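Local coordinates for protein decapping nuclease RAI1 (Candida albicans, PDB 5BTH) that uses a divalent metal cation to strip the NAD cap and other 5'-end groups from RNA, and binds and stimulates the exoribonuclease RAT1, at residues I120-V125 / Y348-D353. Sequence-based numbering, arbitrary orientation.
Sequences IDLYVV and YRLKYD
L122 and L350 sit directly across from each other where strands 120-125 and 348-353 run antiparallel, and their backbones exchange two hydrogen bonds: L122 N to L350 O, nearly straight at 175°, and L350 N to L122 O. V124 pairs the same way with Y348, although V124 N reaches Y348 O from above the carbonyl plane. At the other end Y352 N gives a 3.0 Å bond to I120 O, while the return bond from I120 N to Y352 O is weak. CA-H...O contacts, such as K351 CA to I120 O, fill in at the intervening pairs.

The polar face carries two pairs. K351 lies alongside D121, its CG anti to the backbone N (chi1 -170°) and the chain bent only at its end, which brings NZ into a salt bridge with D121 OD1 (3.2 Å), on the syn side but tilted out of the carboxylate plane; K351 CG also rests 3.3 Å from that oxygen. The other carboxylate oxygen, D121 OD2, is bridged to R143. Next along, the R349 guanidinium lays one face against Y123 CE1, which stands 3.6 Å above the centre of the guanidinium, the two planes 62° apart. R349 NH2 comes within 3.1 Å of Y123 OH at a poor angle for bonding, and its salt bridge goes to D136.

On the apolar face the touching is mostly by beta carbons: I120 CB meets Y352 CB at 3.9 Å, and L122 CD1 meets L350 CB at 4.0 Å. L350 also packs on F359 and L361 of strand 358-363.

Strands 130-135 and 358-363 flank the pair, an inner part of an antiparallel run in the RAI1-like PD-(D/E)XK nuclease fold, away from the metal site. Backbone bonds set the register, and D121 and D136 probably offset much of the charge of K351, R143 and R349.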
loop_
_atom_site.group_PDB
_atom_site.type_symbol
_atom_site.label_atom_id
_atom_site.label_comp_id
_atom_site.label_asym_id
_atom_site.label_seq_id
_atom_site.Cartn_x
_atom_site.Cartn_y
_atom_site.Cartn_z
ATOM N N ILE A 120 10.424 8.316 7.646
ATOM C CA ILE A 120 10.358 7.785 6.283
ATOM C C ILE A 120 11.797 7.753 5.768
ATOM O O ILE A 120 12.462 8.789 5.735
ATOM C CB ILE A 120 9.534 8.703 5.338
ATOM C CG1 ILE A 120 8.044 8.714 5.708
ATOM C CG2 ILE A 120 9.733 8.309 3.888
ATOM C CD1 ILE A 120 7.269 9.806 5.034
ATOM N N ASP A 121 12.293 6.583 5.381
ATOM C CA ASP A 121 13.632 6.505 4.805
ATOM C C ASP A 121 13.714 5.717 3.496
ATOM O O ASP A 121 13.639 4.485 3.465
ATOM C CB ASP A 121 14.603 5.965 5.845
ATOM C CG ASP A 121 14.823 6.953 6.981
ATOM O OD1 ASP A 121 15.353 8.044 6.727
ATOM O OD2 ASP A 121 14.441 6.667 8.124
ATOM N N LEU A 122 13.911 6.444 2.404
ATOM C CA LEU A 122 13.891 5.848 1.080
ATOM C C LEU A 122 15.074 6.277 0.268
ATOM O O LEU A 122 15.651 7.352 0.471
ATOM C CB LEU A 122 12.689 6.331 0.293
ATOM C CG LEU A 122 11.463 6.771 1.067
ATOM C CD1 LEU A 122 10.608 7.685 0.225
ATOM C CD2 LEU A 122 10.709 5.553 1.534
ATOM N N TYR A 123 15.360 5.443 -0.716
ATOM C CA TYR A 123 16.323 5.720 -1.733
ATOM C C TYR A 123 15.648 6.179 -3.019
ATOM O O TYR A 123 14.606 5.643 -3.399
ATOM C CB TYR A 123 17.086 4.439 -2.022
ATOM C CG TYR A 123 17.966 3.950 -0.900
ATOM C CD1 TYR A 123 18.988 4.753 -0.400
ATOM C CD2 TYR A 123 17.827 2.671 -0.381
ATOM C CE1 TYR A 123 19.819 4.307 0.615
ATOM C CE2 TYR A 123 18.664 2.208 0.635
ATOM C CZ TYR A 123 19.665 3.030 1.125
ATOM O OH TYR A 123 20.506 2.601 2.140
ATOM N N VAL A 124 16.276 7.139 -3.701
ATOM C CA VAL A 124 15.852 7.589 -4.999
ATOM C C VAL A 124 16.928 7.444 -6.046
ATOM O O VAL A 124 18.065 7.839 -5.813
ATOM C CB VAL A 124 15.588 9.080 -4.994
ATOM C CG1 VAL A 124 15.007 9.457 -6.330
ATOM C CG2 VAL A 124 14.671 9.411 -3.828
ATOM N N VAL A 125 16.556 6.979 -7.236
ATOM C CA VAL A 125 17.553 6.529 -8.200
ATOM C C VAL A 125 17.218 6.879 -9.656
ATOM O O VAL A 125 16.225 6.387 -10.214
ATOM C CB VAL A 125 17.781 5.036 -8.032
ATOM C CG1 VAL A 125 18.888 4.584 -8.955
ATOM C CG2 VAL A 125 18.104 4.767 -6.583
ATOM N N TYR A 348 20.050 9.308 -4.350
ATOM C CA TYR A 348 19.727 10.165 -3.252
ATOM C C TYR A 348 19.017 9.431 -2.113
ATOM O O TYR A 348 18.761 8.222 -2.153
ATOM C CB TYR A 348 18.941 11.398 -3.758
ATOM C CG TYR A 348 19.542 12.141 -4.974
ATOM C CD1 TYR A 348 20.265 13.356 -4.831
ATOM C CD2 TYR A 348 19.366 11.651 -6.265
ATOM C CE1 TYR A 348 20.789 14.033 -5.949
ATOM C CE2 TYR A 348 19.901 12.302 -7.370
ATOM C CZ TYR A 348 20.607 13.486 -7.217
ATOM O OH TYR A 348 21.090 14.088 -8.365
ATOM N N ARG A 349 18.778 10.183 -1.049
ATOM C CA ARG A 349 18.058 9.697 0.106
ATOM C C ARG A 349 16.960 10.649 0.438
ATOM O O ARG A 349 17.187 11.864 0.633
ATOM C CB ARG A 349 18.962 9.572 1.303
ATOM C CG ARG A 349 19.630 8.232 1.351
ATOM C CD ARG A 349 20.564 8.224 2.532
ATOM N NE ARG A 349 20.429 6.987 3.264
ATOM C CZ ARG A 349 21.354 6.026 3.332
ATOM N NH1 ARG A 349 22.538 6.147 2.702
ATOM N NH2 ARG A 349 21.084 4.927 4.047
ATOM N N LEU A 350 15.759 10.083 0.481
ATOM C CA LEU A 350 14.646 10.788 1.019
ATOM C C LEU A 350 14.541 10.319 2.451
ATOM O O LEU A 350 14.481 9.111 2.738
ATOM C CB LEU A 350 13.357 10.574 0.205
ATOM C CG LEU A 350 12.627 11.922 0.098
ATOM C CD1 LEU A 350 13.391 12.888 -0.793
ATOM C CD2 LEU A 350 11.204 11.802 -0.409
ATOM N N LYS A 351 14.601 11.320 3.319
ATOM C CA LYS A 351 14.457 11.201 4.745
ATOM C C LYS A 351 13.408 12.200 5.165
ATOM O O LYS A 351 13.445 13.359 4.750
ATOM C CB LYS A 351 15.748 11.610 5.427
ATOM C CG LYS A 351 15.794 11.290 6.900
ATOM C CD LYS A 351 17.233 11.066 7.310
ATOM C CE LYS A 351 17.347 10.802 8.797
ATOM N NZ LYS A 351 16.959 9.398 9.102
ATOM N N TYR A 352 12.463 11.735 5.963
ATOM C CA TYR A 352 11.699 12.608 6.799
ATOM C C TYR A 352 12.178 12.263 8.176
ATOM O O TYR A 352 12.053 11.103 8.549
ATOM C CB TYR A 352 10.215 12.341 6.675
ATOM C CG TYR A 352 9.435 13.007 7.744
ATOM C CD1 TYR A 352 9.384 14.396 7.819
ATOM C CD2 TYR A 352 8.751 12.269 8.695
ATOM C CE1 TYR A 352 8.655 15.031 8.824
ATOM C CE2 TYR A 352 8.033 12.894 9.708
ATOM C CZ TYR A 352 7.997 14.276 9.771
ATOM O OH TYR A 352 7.283 14.913 10.761
ATOM N N ASP A 353 12.734 13.263 8.896
ATOM C CA ASP A 353 13.246 13.089 10.280
ATOM C C ASP A 353 12.273 13.637 11.268
ATOM O O ASP A 353 12.173 14.879 11.391
ATOM C CB ASP A 353 14.588 13.804 10.508
ATOM C CG ASP A 353 15.379 13.205 11.690
ATOM O OD1 ASP A 353 14.756 12.819 12.688
ATOM O OD2 ASP A 353 16.618 13.077 11.607
#